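Local coordinates for protein CytC3 (PDB 3GJA) that probably chlorinates an unactivated carbon of an amino acid substrate as a nonheme iron halogenase of cupin-like beta-barrel fold, at residues 71-84 / 303-315. Sequence-based numbering, arbitrary orientation.
Sequences HLDIDLLAEHIMRP and ARTSQRGYEFVPR
A78, M82, Y310 and F312 carry a loop-on-helix packing in which the irregular C-terminal segment 303-315 lies along helix 75-82, burying 790 Å² in all. The A78 methyl makes a CH-pi contact over one face of the Y310 ring, its CB 3.8 Å from the centroid and 16° off the normal. Y310 CG stands anti to the backbone N (chi1 -178°), which carries the ring across the helix until OH reaches the CA and CB of E79. F312 presents its edge to segment 71-84: A78 O, H71 O and M82 CG all lie there, near the ring plane, while CD1 of Y310 sits over one face. M82 CG is 3.6 Å from F312 CD1, and the sulfur adds an oblique Met-aromatic contact. V289 of strand 289-290, an outermost strand of the antiparallel sheet, also touches F312, L72 and I81, which joins the contact to the barrel of this cupin-type halogenase. Polar bonds gather before the helix, where S306-G309 form a type I turn. Q307 N donates to L72 O at 2.7 Å with an N-H...O angle of 161°. S306 OG accepts from Y310 N, and a water links it to D75 OD1. R308, extended from CG to NE, donates a hydrogen bond from NH1 to D73 O from above the carbonyl plane, at a modelled 2.5 Å that is doubtfully short. The same nitrogen forms a long salt bridge of 3.6 Å to D73 OD2, and a water bridges the two atoms; R70 is a second cationic partner of that carboxylate. At the far end P84 CB lies 3.6 Å from R315 CZ, over the centre of one guanidinium face, and D88 pairs with R315 NE.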
# COMPACT_ATOMS: atom_id res chain seq x y z
N HIS A 71 -4.23 9.87 -1.08
CA HIS A 71 -5.60 9.44 -0.82
C HIS A 71 -6.19 10.41 0.20
O HIS A 71 -7.37 10.33 0.54
CB HIS A 71 -5.63 8.01 -0.27
CG HIS A 71 -4.83 7.83 0.99
ND1 HIS A 71 -3.45 7.82 1.01
CD2 HIS A 71 -5.23 7.70 2.28
CE1 HIS A 71 -3.03 7.69 2.25
NE2 HIS A 71 -4.09 7.62 3.05
N LEU A 72 -5.36 11.33 0.70
CA LEU A 72 -5.82 12.31 1.67
C LEU A 72 -6.23 13.62 1.01
O LEU A 72 -6.67 14.54 1.69
CB LEU A 72 -4.76 12.56 2.74
CG LEU A 72 -4.53 11.37 3.67
CD1 LEU A 72 -3.52 11.73 4.74
CD2 LEU A 72 -5.84 10.94 4.30
N ASP A 73 -6.08 13.73 -0.31
CA ASP A 73 -6.51 14.95 -0.98
C ASP A 73 -7.19 14.72 -2.33
O ASP A 73 -7.90 15.59 -2.84
CB ASP A 73 -5.36 15.97 -1.10
CG ASP A 73 -4.31 15.57 -2.12
OD1 ASP A 73 -3.61 14.56 -1.91
OD2 ASP A 73 -4.19 16.30 -3.13
N ILE A 74 -6.98 13.54 -2.92
CA ILE A 74 -7.60 13.23 -4.20
C ILE A 74 -8.74 12.25 -3.98
O ILE A 74 -8.52 11.12 -3.54
CB ILE A 74 -6.58 12.63 -5.19
CG1 ILE A 74 -5.45 13.64 -5.43
CG2 ILE A 74 -7.27 12.27 -6.51
CD1 ILE A 74 -4.32 13.12 -6.27
N ASP A 75 -9.95 12.70 -4.30
CA ASP A 75 -11.16 11.89 -4.11
C ASP A 75 -11.10 10.47 -4.63
O ASP A 75 -11.44 9.54 -3.91
CB ASP A 75 -12.38 12.60 -4.71
CG ASP A 75 -12.80 13.82 -3.91
OD1 ASP A 75 -12.61 13.81 -2.68
OD2 ASP A 75 -13.32 14.78 -4.51
N LEU A 76 -10.70 10.29 -5.89
CA LEU A 76 -10.63 8.96 -6.48
C LEU A 76 -9.65 8.04 -5.74
O LEU A 76 -9.79 6.82 -5.74
CB LEU A 76 -10.24 9.09 -7.96
CG LEU A 76 -11.26 8.74 -9.05
CD1 LEU A 76 -12.68 8.82 -8.54
CD2 LEU A 76 -11.04 9.68 -10.23
N LEU A 77 -8.65 8.64 -5.10
CA LEU A 77 -7.67 7.87 -4.34
C LEU A 77 -8.23 7.62 -2.95
O LEU A 77 -7.97 6.58 -2.34
CB LEU A 77 -6.34 8.63 -4.27
CG LEU A 77 -5.18 8.12 -5.13
CD1 LEU A 77 -5.68 7.48 -6.42
CD2 LEU A 77 -4.23 9.28 -5.41
N ALA A 78 -9.01 8.58 -2.44
CA ALA A 78 -9.63 8.43 -1.13
C ALA A 78 -10.59 7.24 -1.21
O ALA A 78 -10.65 6.40 -0.31
CB ALA A 78 -10.41 9.69 -0.75
N GLU A 79 -11.31 7.16 -2.32
CA GLU A 79 -12.25 6.07 -2.53
C GLU A 79 -11.53 4.75 -2.75
O GLU A 79 -11.96 3.70 -2.26
CB GLU A 79 -13.13 6.36 -3.75
CG GLU A 79 -14.13 5.26 -4.03
CD GLU A 79 -14.82 5.43 -5.36
OE1 GLU A 79 -14.63 6.48 -6.00
OE2 GLU A 79 -15.56 4.51 -5.76
N HIS A 80 -10.42 4.79 -3.50
CA HIS A 80 -9.66 3.57 -3.78
C HIS A 80 -9.27 2.83 -2.51
O HIS A 80 -9.50 1.63 -2.41
CB HIS A 80 -8.40 3.90 -4.59
CG HIS A 80 -7.79 2.70 -5.26
ND1 HIS A 80 -8.20 2.26 -6.50
CD2 HIS A 80 -6.85 1.82 -4.84
CE1 HIS A 80 -7.54 1.16 -6.82
NE2 HIS A 80 -6.72 0.87 -5.82
N ILE A 81 -8.70 3.52 -1.53
CA ILE A 81 -8.28 2.84 -0.31
C ILE A 81 -9.45 2.36 0.56
O ILE A 81 -9.27 1.50 1.42
CB ILE A 81 -7.30 3.74 0.54
CG1 ILE A 81 -7.98 5.04 0.97
CG2 ILE A 81 -6.06 4.06 -0.28
CD1 ILE A 81 -8.59 4.99 2.35
N MET A 82 -10.64 2.89 0.29
CA MET A 82 -11.85 2.51 1.03
C MET A 82 -12.61 1.36 0.36
O MET A 82 -13.52 0.78 0.95
CB MET A 82 -12.80 3.72 1.13
CG MET A 82 -12.35 4.83 2.09
SD MET A 82 -12.18 4.22 3.79
CE MET A 82 -13.90 4.26 4.37
N ARG A 83 -12.25 1.05 -0.88
CA ARG A 83 -12.92 0.00 -1.64
C ARG A 83 -13.16 -1.34 -0.96
O ARG A 83 -12.24 -1.96 -0.42
CB ARG A 83 -12.17 -0.23 -2.96
CG ARG A 83 -12.65 0.66 -4.07
CD ARG A 83 -13.96 0.13 -4.60
NE ARG A 83 -14.76 1.17 -5.22
CZ ARG A 83 -15.79 0.93 -6.02
NH1 ARG A 83 -16.15 -0.32 -6.30
NH2 ARG A 83 -16.46 1.95 -6.55
N PRO A 84 -14.42 -1.81 -0.96
CA PRO A 84 -14.79 -3.09 -0.34
C PRO A 84 -13.95 -4.21 -0.94
O PRO A 84 -13.54 -5.14 -0.24
CB PRO A 84 -16.26 -3.22 -0.70
CG PRO A 84 -16.73 -1.80 -0.71
CD PRO A 84 -15.62 -1.10 -1.45
N ALA A 303 -7.46 10.43 10.40
CA ALA A 303 -8.08 11.34 9.45
C ALA A 303 -9.45 10.78 9.11
O ALA A 303 -9.57 9.76 8.43
CB ALA A 303 -7.23 11.45 8.20
N ARG A 304 -10.49 11.45 9.60
CA ARG A 304 -11.85 11.02 9.35
C ARG A 304 -12.34 11.67 8.06
O ARG A 304 -13.24 11.16 7.41
CB ARG A 304 -12.75 11.44 10.53
CG ARG A 304 -14.26 11.27 10.30
CD ARG A 304 -14.76 9.85 10.52
NE ARG A 304 -16.17 9.74 10.17
CZ ARG A 304 -16.96 8.70 10.46
NH1 ARG A 304 -16.48 7.66 11.13
NH2 ARG A 304 -18.23 8.71 10.08
N THR A 305 -11.71 12.78 7.69
CA THR A 305 -12.08 13.51 6.49
C THR A 305 -10.87 13.88 5.66
O THR A 305 -9.83 14.26 6.21
CB THR A 305 -12.84 14.80 6.85
OG1 THR A 305 -14.01 14.47 7.60
CG2 THR A 305 -13.25 15.57 5.59
N SER A 306 -11.00 13.76 4.34
CA SER A 306 -9.90 14.08 3.44
C SER A 306 -9.74 15.59 3.36
O SER A 306 -10.64 16.35 3.71
CB SER A 306 -10.16 13.54 2.04
OG SER A 306 -10.77 14.52 1.22
N GLN A 307 -8.58 16.01 2.87
CA GLN A 307 -8.25 17.41 2.72
C GLN A 307 -9.22 18.10 1.77
O GLN A 307 -9.19 19.31 1.61
CB GLN A 307 -6.83 17.53 2.19
CG GLN A 307 -6.09 18.73 2.68
CD GLN A 307 -5.76 18.65 4.16
OE1 GLN A 307 -5.12 19.54 4.70
NE2 GLN A 307 -6.20 17.58 4.82
N ARG A 308 -10.08 17.32 1.11
CA ARG A 308 -11.06 17.88 0.19
C ARG A 308 -12.49 17.62 0.64
O ARG A 308 -13.42 17.72 -0.16
CB ARG A 308 -10.88 17.32 -1.23
CG ARG A 308 -10.07 18.22 -2.15
CD ARG A 308 -10.16 17.77 -3.61
NE ARG A 308 -9.40 18.67 -4.47
CZ ARG A 308 -8.08 18.67 -4.57
NH1 ARG A 308 -7.35 17.81 -3.87
NH2 ARG A 308 -7.47 19.55 -5.36
N GLY A 309 -12.65 17.27 1.90
CA GLY A 309 -13.98 17.02 2.42
C GLY A 309 -14.52 15.64 2.16
O GLY A 309 -15.69 15.36 2.45
N TYR A 310 -13.70 14.75 1.61
CA TYR A 310 -14.18 13.40 1.36
C TYR A 310 -14.23 12.72 2.72
O TYR A 310 -13.22 12.61 3.42
CB TYR A 310 -13.24 12.66 0.40
CG TYR A 310 -13.70 11.26 0.05
CD1 TYR A 310 -13.60 10.23 0.98
CD2 TYR A 310 -14.26 10.98 -1.20
CE1 TYR A 310 -14.04 8.95 0.68
CE2 TYR A 310 -14.71 9.69 -1.51
CZ TYR A 310 -14.59 8.69 -0.57
OH TYR A 310 -15.04 7.42 -0.85
N GLU A 311 -15.42 12.28 3.10
CA GLU A 311 -15.65 11.65 4.39
C GLU A 311 -15.35 10.16 4.36
O GLU A 311 -15.86 9.44 3.51
CB GLU A 311 -17.10 11.87 4.81
CG GLU A 311 -17.41 11.51 6.24
CD GLU A 311 -16.60 12.31 7.24
OE1 GLU A 311 -16.47 13.54 7.05
OE2 GLU A 311 -16.09 11.70 8.21
N PHE A 312 -14.53 9.70 5.30
CA PHE A 312 -14.18 8.29 5.39
C PHE A 312 -15.10 7.63 6.41
O PHE A 312 -14.91 7.78 7.62
CB PHE A 312 -12.73 8.11 5.85
CG PHE A 312 -11.71 8.61 4.86
CD1 PHE A 312 -11.53 7.97 3.64
CD2 PHE A 312 -10.94 9.73 5.16
CE1 PHE A 312 -10.58 8.43 2.72
CE2 PHE A 312 -9.99 10.20 4.26
CZ PHE A 312 -9.81 9.55 3.03
N VAL A 313 -16.10 6.90 5.93
CA VAL A 313 -17.03 6.23 6.82
C VAL A 313 -16.70 4.75 6.90
O VAL A 313 -16.86 4.02 5.93
CB VAL A 313 -18.49 6.44 6.34
CG1 VAL A 313 -19.47 5.91 7.39
CG2 VAL A 313 -18.75 7.92 6.09
N PRO A 314 -16.22 4.29 8.06
CA PRO A 314 -15.85 2.89 8.25
C PRO A 314 -16.91 1.91 7.78
O PRO A 314 -18.08 2.03 8.13
CB PRO A 314 -15.60 2.79 9.75
CG PRO A 314 -15.09 4.15 10.09
CD PRO A 314 -16.02 5.06 9.30
N ARG A 315 -16.49 0.94 6.99
CA ARG A 315 -17.38 -0.09 6.46
C ARG A 315 -17.62 -1.17 7.52
O ARG A 315 -16.74 -1.49 8.31
CB ARG A 315 -16.74 -0.70 5.21
CG ARG A 315 -17.43 -1.93 4.65
CD ARG A 315 -16.72 -2.37 3.37
NE ARG A 315 -17.18 -3.66 2.88
CZ ARG A 315 -18.29 -3.86 2.18
NH1 ARG A 315 -19.08 -2.84 1.88
NH2 ARG A 315 -18.61 -5.09 1.79
O HOH W 1 -4.25 18.88 -4.05
O HOH W 2 -10.45 13.60 -1.31